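Local coordinates for protein beta-galactosidase (Bacteroides thetaiotaomicron, PDB 5MUJ) that probably acts as an arabinofuranosidase on plant pectin, binding a rhamnogalacturonan II side-chain oligosaccharide in the pocket of a five-bladed beta-propeller, at residues 216-220 and 221-225; 253-256 and 257-261; 277-281 and 282-286. All coordinates share one frame; numbering follows the deposited sequence.

Contact 1: 216-220 and 221-225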
ATOM      1  N   LYS A 216      20.814  -1.978   9.340  1.00 24.73           N
ATOM      2  CA  LYS A 216      20.314  -2.874  10.408  1.00 21.39           C
ATOM      3  C   LYS A 216      19.916  -2.096  11.670  1.00 19.05           C
ATOM      4  O   LYS A 216      20.255  -2.466  12.824  1.00 22.96           O
ATOM      5  CB  LYS A 216      21.343  -3.977  10.690  1.00 22.61           C
ATOM      6  CG  LYS A 216      21.623  -4.838   9.470  1.00 25.51           C
ATOM      7  CD  LYS A 216      22.428  -6.086   9.798  1.00 31.45           C
ATOM      8  CE  LYS A 216      22.657  -6.927   8.551  1.00 36.24           C
ATOM      9  NZ  LYS A 216      23.407  -8.173   8.841  1.00 39.04           N
ATOM     10  N   THR A 217      19.174  -1.023  11.421  1.00 20.15           N
ATOM     11  CA  THR A 217      18.669  -0.079  12.432  1.00 19.34           C
ATOM     12  C   THR A 217      17.924  -0.751  13.578  1.00 18.09           C
ATOM     13  O   THR A 217      17.940  -0.206  14.692  1.00 16.05           O
ATOM     14  CB  THR A 217      17.688   0.939  11.792  1.00 20.78           C
ATOM     15  OG1 THR A 217      18.307   1.575  10.659  1.00 24.39           O
ATOM     16  CG2 THR A 217      17.235   2.000  12.781  1.00 22.96           C
ATOM     17  N   LEU A 218      17.235  -1.874  13.280  1.00 17.35           N
ATOM     18  CA  LEU A 218      16.456  -2.664  14.245  1.00 17.98           C
ATOM     19  C   LEU A 218      16.989  -4.108  14.437  1.00 17.75           C
ATOM     20  O   LEU A 218      16.280  -4.989  14.939  1.00 20.84           O
ATOM     21  CB  LEU A 218      14.990  -2.693  13.812  1.00 20.66           C
ATOM     22  CG  LEU A 218      14.364  -1.305  13.627  1.00 21.49           C
ATOM     23  CD1 LEU A 218      12.959  -1.380  13.064  1.00 20.55           C
ATOM     24  CD2 LEU A 218      14.356  -0.572  14.951  1.00 24.89           C
ATOM     25  N   GLY A 219      18.251  -4.308  14.068  1.00 19.25           N
ATOM     26  CA  GLY A 219      18.976  -5.555  14.257  1.00 17.90           C
ATOM     27  C   GLY A 219      18.739  -6.613  13.199  1.00 18.85           C
ATOM     28  O   GLY A 219      19.096  -7.771  13.399  1.00 23.24           O
ATOM     29  N   ALA A 220      18.158  -6.221  12.065  1.00 16.66           N
ATOM     30  CA  ALA A 220      17.883  -7.157  10.986  1.00 16.34           C
ATOM     31  C   ALA A 220      17.950  -6.412   9.655  1.00 16.77           C
ATOM     32  O   ALA A 220      17.581  -5.217   9.595  1.00 18.79           O
ATOM     33  CB  ALA A 220      16.516  -7.745  11.152  1.00 17.30           C
ATOM     34  N   PRO A 221      18.390  -7.101   8.586  1.00 18.96           N
ATOM     35  CA  PRO A 221      18.424  -6.451   7.279  1.00 18.63           C
ATOM     36  C   PRO A 221      17.049  -6.264   6.636  1.00 17.15           C
ATOM     37  O   PRO A 221      16.920  -5.377   5.772  1.00 20.10           O
ATOM     38  CB  PRO A 221      19.278  -7.409   6.441  1.00 20.44           C
ATOM     39  CG  PRO A 221      19.014  -8.742   7.024  1.00 19.97           C
ATOM     40  CD  PRO A 221      18.953  -8.461   8.507  1.00 18.71           C
ATOM     41  N   PHE A 222      16.046  -7.072   7.025  1.00 14.27           N
ATOM     42  CA  PHE A 222      14.721  -6.986   6.380  1.00 15.40           C
ATOM     43  C   PHE A 222      13.681  -6.509   7.379  1.00 13.13           C
ATOM     44  O   PHE A 222      13.469  -7.129   8.419  1.00 15.86           O
ATOM     45  CB  PHE A 222      14.335  -8.316   5.704  1.00 14.16           C
ATOM     46  CG  PHE A 222      15.317  -8.739   4.639  1.00 14.96           C
ATOM     47  CD1 PHE A 222      15.513  -7.951   3.494  1.00 13.75           C
ATOM     48  CD2 PHE A 222      16.053  -9.900   4.777  1.00 16.34           C
ATOM     49  CE1 PHE A 222      16.433  -8.328   2.527  1.00 15.79           C
ATOM     50  CE2 PHE A 222      16.957 -10.282   3.815  1.00 18.26           C
ATOM     51  CZ  PHE A 222      17.151  -9.506   2.689  1.00 15.55           C
ATOM     52  N   VAL A 223      13.062  -5.385   7.045  1.00 13.95           N
ATOM     53  CA  VAL A 223      12.105  -4.726   7.908  1.00 13.69           C
ATOM     54  C   VAL A 223      10.762  -4.612   7.253  1.00 13.65           C
ATOM     55  O   VAL A 223      10.666  -3.940   6.252  1.00 15.98           O
ATOM     56  CB  VAL A 223      12.597  -3.302   8.300  1.00 13.56           C
ATOM     57  CG1 VAL A 223      11.569  -2.575   9.163  1.00 14.67           C
ATOM     58  CG2 VAL A 223      13.968  -3.346   8.980  1.00 13.63           C
HETATM   59  N   MSE A 224       9.749  -5.228   7.793  1.00 12.40           N
HETATM   60  CA  MSE A 224       8.423  -5.202   7.277  1.00 10.65           C
HETATM   61  C   MSE A 224       7.546  -4.239   8.004  1.00 11.17           C
HETATM   62  O   MSE A 224       7.498  -4.270   9.201  1.00 14.93           O
HETATM   63  CB  MSE A 224       7.834  -6.603   7.336  1.00 30.00           C
HETATM   64  CG  MSE A 224       6.439  -6.527   6.836  1.00 30.00           C
HETATM   65 SE   MSE A 224       5.426  -8.214   7.156  1.00 30.00          SE
HETATM   66  CE  MSE A 224       6.538  -9.546   6.232  1.00 30.00           C
ATOM     67  N   PHE A 225       6.872  -3.339   7.281  1.00 13.00           N
ATOM     68  CA  PHE A 225       5.918  -2.434   7.793  1.00 11.62           C
ATOM     69  C   PHE A 225       4.571  -2.979   7.295  1.00 12.75           C
ATOM     70  O   PHE A 225       4.354  -3.254   6.180  1.00 14.56           O
ATOM     71  CB  PHE A 225       6.094  -0.925   7.383  1.00 12.27           C
ATOM     72  CG  PHE A 225       7.046  -0.159   8.235  1.00 11.57           C
ATOM     73  CD1 PHE A 225       8.373  -0.363   8.126  1.00 10.22           C
ATOM     74  CD2 PHE A 225       6.608   0.726   9.223  1.00 13.57           C
ATOM     75  CE1 PHE A 225       9.245   0.294   8.902  1.00 10.20           C
ATOM     76  CE2 PHE A 225       7.523   1.386  10.033  1.00 11.18           C
ATOM     77  CZ  PHE A 225       8.846   1.201   9.832  1.00  9.98           C
TER
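Lys216 and Leu218 each lean on the residue five places further along the chain, Pro221 and Val223, across the nine-residue loop that joins strand 204-212 to strand 222-231 in one blade of a five-bladed beta-propeller. The lysine runs its aliphatic chain obliquely across the pyrrolidine ring of Pro221: Lys216 CE lies 4.0 Å from both Pro221 CD and Pro221 CB, while Lys216 CG stands 4.0 Å from Pro221 N. Its CG is set anti to the carbonyl carbon (chi1 -60°), and the extended methylenes beyond then run past the ring. The second pair is looser and wholly apolar, methyl against methyl, with Leu218 CD1 4.3 Å from Val223 CG1.

The backbone between them sets both pairs. Lys216 to Gly219 form a type I beta turn closed by a bond of 3.0 Å from Gly219 N to Lys216 O, and Gly219, the last residue of the turn, has a positive phi of 83°, so that the chain can swing round to Ala220. Ala220, in an extended conformation, leads straight into Pro221, and the strand begins at Phe222. Further out, Asp213, just after strand 204-212, holds the middle of the loop through a hydrogen bond from Thr217 N to its OD2, and the far end at Pro221, whose carbonyl shares a backbone hydrogen bond with it. Leu218 also touches Ile244 and Leu246 of strand 238-247, and Val223 meets Leu246 as well, so the loop's leucine is shared with the next strand of the blade. Val223 divides its two branches between different neighbours: CG1, anti to the backbone N, is the methyl offered to Leu218, while Val223 CG2 sits 4.1 Å from Ala220 O.

Contact 2: 253-256 and 257-261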
ATOM      1  N   TRP A 253      10.307 -14.681  10.447  1.00 17.68           N
ATOM      2  CA  TRP A 253       9.957 -13.336  10.910  1.00 17.91           C
ATOM      3  C   TRP A 253       9.703 -13.301  12.413  1.00 19.14           C
ATOM      4  O   TRP A 253       9.165 -14.261  12.962  1.00 21.54           O
ATOM      5  CB  TRP A 253       8.718 -12.844  10.151  1.00 19.26           C
ATOM      6  CG  TRP A 253       9.042 -12.654   8.698  1.00 19.79           C
ATOM      7  CD1 TRP A 253       8.996 -13.604   7.717  1.00 18.82           C
ATOM      8  CD2 TRP A 253       9.539 -11.453   8.075  1.00 18.61           C
ATOM      9  NE1 TRP A 253       9.440 -13.066   6.526  1.00 18.13           N
ATOM     10  CE2 TRP A 253       9.757 -11.745   6.715  1.00 17.55           C
ATOM     11  CE3 TRP A 253       9.803 -10.152   8.536  1.00 17.99           C
ATOM     12  CZ2 TRP A 253      10.247 -10.783   5.805  1.00 18.17           C
ATOM     13  CZ3 TRP A 253      10.295  -9.197   7.635  1.00 16.41           C
ATOM     14  CH2 TRP A 253      10.497  -9.515   6.281  1.00 16.73           C
ATOM     15  N   LYS A 254      10.157 -12.234  13.070  1.00 17.59           N
ATOM     16  CA  LYS A 254       9.806 -11.921  14.462  1.00 18.72           C
ATOM     17  C   LYS A 254       9.098 -10.566  14.473  1.00 15.15           C
ATOM     18  O   LYS A 254       9.489  -9.669  13.710  1.00 18.83           O
ATOM     19  CB  LYS A 254      11.052 -11.781  15.345  1.00 23.13           C
ATOM     20  CG  LYS A 254      12.055 -12.916  15.329  1.00 28.93           C
ATOM     21  CD  LYS A 254      13.335 -12.435  16.000  1.00 34.61           C
ATOM     22  CE  LYS A 254      14.311 -13.562  16.288  1.00 40.77           C
ATOM     23  NZ  LYS A 254      15.691 -13.035  16.496  1.00 46.04           N
ATOM     24  N   ARG A 255       8.064 -10.417  15.287  1.00 15.63           N
ATOM     25  CA  ARG A 255       7.438  -9.125  15.546  1.00 15.84           C
ATOM     26  C   ARG A 255       8.389  -8.220  16.326  1.00 14.57           C
ATOM     27  O   ARG A 255       9.130  -8.683  17.220  1.00 20.81           O
ATOM     28  CB  ARG A 255       6.148  -9.262  16.345  1.00 14.97           C
ATOM     29  CG  ARG A 255       4.914  -9.639  15.574  1.00 15.94           C
ATOM     30  CD  ARG A 255       4.923 -11.066  15.126  1.00 16.79           C
ATOM     31  NE  ARG A 255       3.638 -11.380  14.509  1.00 14.72           N
ATOM     32  CZ  ARG A 255       3.316 -12.522  13.921  1.00 15.49           C
ATOM     33  NH1 ARG A 255       4.178 -13.520  13.857  1.00 15.05           N
ATOM     34  NH2 ARG A 255       2.076 -12.673  13.434  1.00 16.89           N
ATOM     35  N   TYR A 256       8.298  -6.929  16.068  1.00 14.58           N
ATOM     36  CA  TYR A 256       8.966  -5.932  16.869  1.00 14.42           C
ATOM     37  C   TYR A 256       8.261  -5.900  18.221  1.00 15.05           C
ATOM     38  O   TYR A 256       7.010  -5.818  18.286  1.00 15.98           O
ATOM     39  CB  TYR A 256       8.953  -4.557  16.168  1.00 13.15           C
ATOM     40  CG  TYR A 256       9.508  -3.437  17.018  1.00 12.14           C
ATOM     41  CD1 TYR A 256      10.848  -3.423  17.389  1.00 14.53           C
ATOM     42  CD2 TYR A 256       8.700  -2.384  17.438  1.00 13.93           C
ATOM     43  CE1 TYR A 256      11.372  -2.404  18.167  1.00 15.42           C
ATOM     44  CE2 TYR A 256       9.206  -1.343  18.209  1.00 15.35           C
ATOM     45  CZ  TYR A 256      10.537  -1.352  18.571  1.00 17.71           C
ATOM     46  OH  TYR A 256      11.078  -0.336  19.338  1.00 17.35           O
ATOM     47  N   PRO A 257       9.044  -6.028  19.320  1.00 14.69           N
ATOM     48  CA  PRO A 257       8.388  -6.107  20.613  1.00 15.67           C
ATOM     49  C   PRO A 257       7.593  -4.875  20.971  1.00 16.87           C
ATOM     50  O   PRO A 257       6.658  -5.000  21.736  1.00 20.25           O
ATOM     51  CB  PRO A 257       9.558  -6.250  21.581  1.00 14.45           C
ATOM     52  CG  PRO A 257      10.545  -7.010  20.824  1.00 13.05           C
ATOM     53  CD  PRO A 257      10.482  -6.348  19.459  1.00 13.11           C
ATOM     54  N   GLY A 258       7.967  -3.711  20.431  1.00 18.18           N
ATOM     55  CA  GLY A 258       7.270  -2.458  20.701  1.00 19.11           C
ATOM     56  C   GLY A 258       6.076  -2.144  19.818  1.00 18.05           C
ATOM     57  O   GLY A 258       5.569  -1.028  19.870  1.00 18.91           O
ATOM     58  N   ASN A 259       5.593  -3.120  19.042  1.00 16.01           N
ATOM     59  CA  ASN A 259       4.392  -2.916  18.211  1.00 14.10           C
ATOM     60  C   ASN A 259       3.106  -2.621  19.011  1.00 13.61           C
ATOM     61  O   ASN A 259       2.976  -3.071  20.197  1.00 16.15           O
ATOM     62  CB  ASN A 259       4.100  -4.147  17.374  1.00 13.45           C
ATOM     63  CG  ASN A 259       4.982  -4.261  16.164  1.00 12.38           C
ATOM     64  OD1 ASN A 259       5.535  -3.265  15.715  1.00 14.36           O
ATOM     65  ND2 ASN A 259       5.156  -5.483  15.647  1.00 11.38           N
ATOM     66  N   PRO A 260       2.135  -1.896  18.430  1.00 13.57           N
ATOM     67  CA  PRO A 260       2.233  -1.184  17.118  1.00 13.43           C
ATOM     68  C   PRO A 260       3.060   0.097  17.235  1.00 14.43           C
ATOM     69  O   PRO A 260       3.124   0.692  18.300  1.00 18.59           O
ATOM     70  CB  PRO A 260       0.760  -0.886  16.767  1.00 14.40           C
ATOM     71  CG  PRO A 260       0.005  -0.954  18.068  1.00 14.96           C
ATOM     72  CD  PRO A 260       0.781  -1.830  19.027  1.00 15.53           C
ATOM     73  N   VAL A 261       3.705   0.531  16.150  1.00 12.70           N
ATOM     74  CA  VAL A 261       4.543   1.727  16.189  1.00 15.23           C
ATOM     75  C   VAL A 261       3.822   3.007  15.697  1.00 14.40           C
ATOM     76  O   VAL A 261       4.364   4.098  15.829  1.00 16.29           O
ATOM     77  CB  VAL A 261       5.825   1.555  15.352  1.00 16.35           C
ATOM     78  CG1 VAL A 261       6.643   0.395  15.880  1.00 16.51           C
ATOM     79  CG2 VAL A 261       5.526   1.417  13.847  1.00 16.14           C
TER
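A local turn contact, in which Tyr256 folds its ring onto the residues that follow it, lies at the surface where the short outermost strand 254-255 of a propeller blade ends. Tyr256 to Asn259 make a type I beta turn, with Asn259 N bonded to Tyr256 O at 3.1 Å. The phenol ring, its CG anti to the backbone N (chi1 174°), takes Gly258 N over one face, near the rim, 3.3 Å above the plane. Tyr256 CE2 comes to 3.3 Å from Gly258 CA, a tight fit against bare backbone. Asn259 OD1 lies at the ring's edge, and Val261 CG1 approaches obliquely, 3.8 Å from Tyr256 CD2.

The amide of Asn259 is gripped from outside, its ND2 bonded to Ile244 O and Gln198 OE1, while Gln198 NE2 also reaches Tyr256 O. Arg255, whose CB is 4.0 Å from Asn259 ND2, sends its guanidinium away to salt bridges with Asp194, Asp196 and Glu201. Closed by this type I turn and followed by a cis peptide before Pro260, the segment is an inter-blade connection of a beta-propeller, leading from an outer strand to the next blade's first strand, 270-279.

Contact 3: 277-281 and 282-286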
ATOM      1  N   GLN A 277       9.865   6.323   2.494  1.00 13.26           N
ATOM      2  CA  GLN A 277      11.042   6.740   1.744  1.00 12.83           C
ATOM      3  C   GLN A 277      12.009   7.479   2.653  1.00 13.11           C
ATOM      4  O   GLN A 277      11.609   8.038   3.669  1.00 16.11           O
ATOM      5  CB  GLN A 277      10.610   7.615   0.571  1.00 14.64           C
ATOM      6  CG  GLN A 277       9.848   6.782  -0.443  1.00 16.43           C
ATOM      7  CD  GLN A 277       9.582   7.504  -1.721  1.00 15.72           C
ATOM      8  OE1 GLN A 277      10.505   8.042  -2.351  1.00 16.30           O
ATOM      9  NE2 GLN A 277       8.312   7.509  -2.131  1.00 14.53           N
ATOM     10  N   LYS A 278      13.288   7.418   2.319  1.00 12.55           N
ATOM     11  CA  LYS A 278      14.326   8.057   3.100  1.00 15.78           C
ATOM     12  C   LYS A 278      14.706   9.346   2.371  1.00 16.38           C
ATOM     13  O   LYS A 278      14.985   9.319   1.171  1.00 19.61           O
ATOM     14  CB  LYS A 278      15.519   7.128   3.255  1.00 18.81           C
ATOM     15  CG  LYS A 278      16.369   7.449   4.479  1.00 21.96           C
ATOM     16  CD  LYS A 278      17.635   6.606   4.527  1.00 26.86           C
ATOM     17  CE  LYS A 278      18.734   7.284   5.321  1.00 28.95           C
ATOM     18  NZ  LYS A 278      19.789   6.313   5.703  1.00 30.25           N
HETATM   19  N   MSE A 279      14.632  10.461   3.095  1.00 17.80           N
HETATM   20  CA  MSE A 279      14.931  11.770   2.573  1.00 20.63           C
HETATM   21  C   MSE A 279      15.952  12.384   3.481  1.00 22.87           C
HETATM   22  O   MSE A 279      15.622  12.982   4.520  1.00 23.69           O
HETATM   23  CB  MSE A 279      13.592  12.475   2.507  1.00 24.95           C
HETATM   24  CG  MSE A 279      13.702  13.840   1.881  1.00 29.72           C
HETATM   25 SE   MSE A 279      12.042  14.761   2.350  1.00 37.45          SE
HETATM   26  CE  MSE A 279      10.750  13.826   1.202  1.00 26.30           C
ATOM     27  N   GLY A 280      17.212  12.209   3.096  1.00 22.94           N
ATOM     28  CA  GLY A 280      18.349  12.701   3.844  1.00 26.21           C
ATOM     29  C   GLY A 280      18.579  11.783   5.017  1.00 26.47           C
ATOM     30  O   GLY A 280      18.744  10.572   4.837  1.00 31.26           O
ATOM     31  N   ASP A 281      18.566  12.359   6.218  1.00 25.73           N
ATOM     32  CA  ASP A 281      18.659  11.584   7.462  1.00 26.80           C
ATOM     33  C   ASP A 281      17.297  11.229   8.067  1.00 23.98           C
ATOM     34  O   ASP A 281      17.251  10.613   9.136  1.00 29.38           O
ATOM     35  CB  ASP A 281      19.567  12.292   8.494  1.00 28.93           C
ATOM     36  CG  ASP A 281      19.077  13.698   8.893  1.00 31.39           C
ATOM     37  OD1 ASP A 281      18.025  14.173   8.405  1.00 38.36           O
ATOM     38  OD2 ASP A 281      19.775  14.350   9.702  1.00 30.73           O
ATOM     39  N   VAL A 282      16.196  11.594   7.413  1.00 19.55           N
ATOM     40  CA  VAL A 282      14.855  11.314   7.934  1.00 18.46           C
ATOM     41  C   VAL A 282      14.042  10.339   7.054  1.00 17.44           C
ATOM     42  O   VAL A 282      14.151  10.341   5.832  1.00 18.16           O
ATOM     43  CB  VAL A 282      14.072  12.622   8.240  1.00 21.89           C
ATOM     44  CG1 VAL A 282      13.492  13.240   6.977  1.00 22.06           C
ATOM     45  CG2 VAL A 282      12.972  12.398   9.294  1.00 23.31           C
ATOM     46  N   TYR A 283      13.254   9.483   7.708  1.00 16.38           N
ATOM     47  CA  TYR A 283      12.290   8.607   7.042  1.00 16.45           C
ATOM     48  C   TYR A 283      10.956   9.305   7.025  1.00 14.93           C
ATOM     49  O   TYR A 283      10.553   9.893   8.041  1.00 16.63           O
ATOM     50  CB  TYR A 283      12.130   7.259   7.779  1.00 16.62           C
ATOM     51  CG  TYR A 283      13.387   6.436   7.796  1.00 18.32           C
ATOM     52  CD1 TYR A 283      13.781   5.695   6.669  1.00 18.25           C
ATOM     53  CD2 TYR A 283      14.190   6.380   8.933  1.00 19.12           C
ATOM     54  CE1 TYR A 283      14.929   4.925   6.695  1.00 19.01           C
ATOM     55  CE2 TYR A 283      15.354   5.648   8.937  1.00 20.42           C
ATOM     56  CZ  TYR A 283      15.714   4.925   7.820  1.00 20.03           C
ATOM     57  OH  TYR A 283      16.868   4.188   7.855  1.00 27.83           O
ATOM     58  N   VAL A 284      10.283   9.251   5.869  1.00 12.92           N
ATOM     59  CA  VAL A 284       8.952   9.773   5.704  1.00 13.74           C
ATOM     60  C   VAL A 284       7.996   8.629   5.422  1.00 12.68           C
ATOM     61  O   VAL A 284       8.218   7.849   4.495  1.00 13.43           O
ATOM     62  CB  VAL A 284       8.920  10.780   4.534  1.00 13.68           C
ATOM     63  CG1 VAL A 284       7.501  11.316   4.327  1.00 15.14           C
ATOM     64  CG2 VAL A 284       9.896  11.886   4.848  1.00 15.15           C
HETATM   65  N   MSE A 285       6.949   8.506   6.233  1.00 11.24           N
HETATM   66  CA  MSE A 285       5.942   7.519   6.018  1.00 11.81           C
HETATM   67  C   MSE A 285       4.755   8.213   5.435  1.00 12.82           C
HETATM   68  O   MSE A 285       4.100   9.014   6.104  1.00 13.15           O
HETATM   69  CB  MSE A 285       5.524   6.854   7.341  1.00 12.76           C
HETATM   70  CG  MSE A 285       4.465   5.796   7.124  1.00 16.33           C
HETATM   71 SE   MSE A 285       3.550   5.369   8.791  1.00 24.73          SE
HETATM   72  CE  MSE A 285       4.992   4.335   9.607  1.00 21.79           C
ATOM     73  N   PHE A 286       4.456   7.851   4.191  1.00 12.55           N
ATOM     74  CA  PHE A 286       3.170   8.168   3.590  1.00 10.54           C
ATOM     75  C   PHE A 286       2.209   7.100   4.088  1.00 11.20           C
ATOM     76  O   PHE A 286       2.548   5.911   4.065  1.00 11.69           O
ATOM     77  CB  PHE A 286       3.285   8.146   2.052  1.00 10.70           C
ATOM     78  CG  PHE A 286       4.232   9.165   1.522  1.00 12.38           C
ATOM     79  CD1 PHE A 286       3.838  10.493   1.449  1.00 11.15           C
ATOM     80  CD2 PHE A 286       5.540   8.835   1.185  1.00 11.74           C
ATOM     81  CE1 PHE A 286       4.704  11.454   0.923  1.00 12.36           C
ATOM     82  CE2 PHE A 286       6.408   9.797   0.706  1.00 11.74           C
ATOM     83  CZ  PHE A 286       5.991  11.124   0.635  1.00 11.25           C
TER
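Lys278 and Tyr283 face each other near the end of a two-residue beta hairpin, in which strands 270-279 and 282-290, the first two of a propeller blade, are joined by a type II' turn from Met279 to Val282. Gly280 occupies the first corner with a positive phi of 77°, a conformation that suits glycine.

Backbone hydrogen bonds define the register. Gln277 pairs with Val284 and Met279 with Val282, both as antiparallel hydrogen-bonded pairs. Val284 N is bonded to Gln277 O at 2.8 Å, and Met279 N to Val282 O at 2.8 Å. The bond that closes the turn, Val282 N to Met279 O, is longer at 3.3 Å. Between these pairs, Lys278 and Tyr283 form the non-hydrogen-bonded pair.

Side-chain packing differs between the two faces. On that of Lys278 and Tyr283, the lysine keeps CG anti to its own N (chi1 -156°), and its extended methylenes cross the tyrosine side chain obliquely, Lys278 CG lying 3.7 Å from Tyr283 CE1. On the other, Met279 CE meets Val284 CG2 at 4.2 Å. The carboxamide of Gln277 is held by Tyr137 OH at OE1 and Val337 O at NE2; Gln277 NE2 stands 4.1 Å from Phe286 CE2, with the amide tilted 55° to the ring. Helix 31-41 packs against this side, touching Met279, Val282 and Phe286. The Phe286 ring is also met from within its own strand, by Val284 CG1, which sits 4.0 Å above the ring plane, toward the rim.

In the fold
Contacts 1 and 2 belong to one blade, the first at the turn between its inner strands and the second just past its outermost strand; their centres are about 11 Å apart, and Met224 CB touches Trp253 CZ3 at 3.6 Å. Contact 3 opens the following blade. It lies about 15 Å from contact 1, centre to centre, and the blades meet there through Phe225 CE2 and Met285 CE, 3.9 Å apart. Contacts 2 and 3 are about 20 Å apart between centres and do not touch, although the chain runs from one to the other. The three sample different connections, a loop within a blade, an inter-blade passage and a tight hairpin turn, and they lie away from the pocket that holds the glycan.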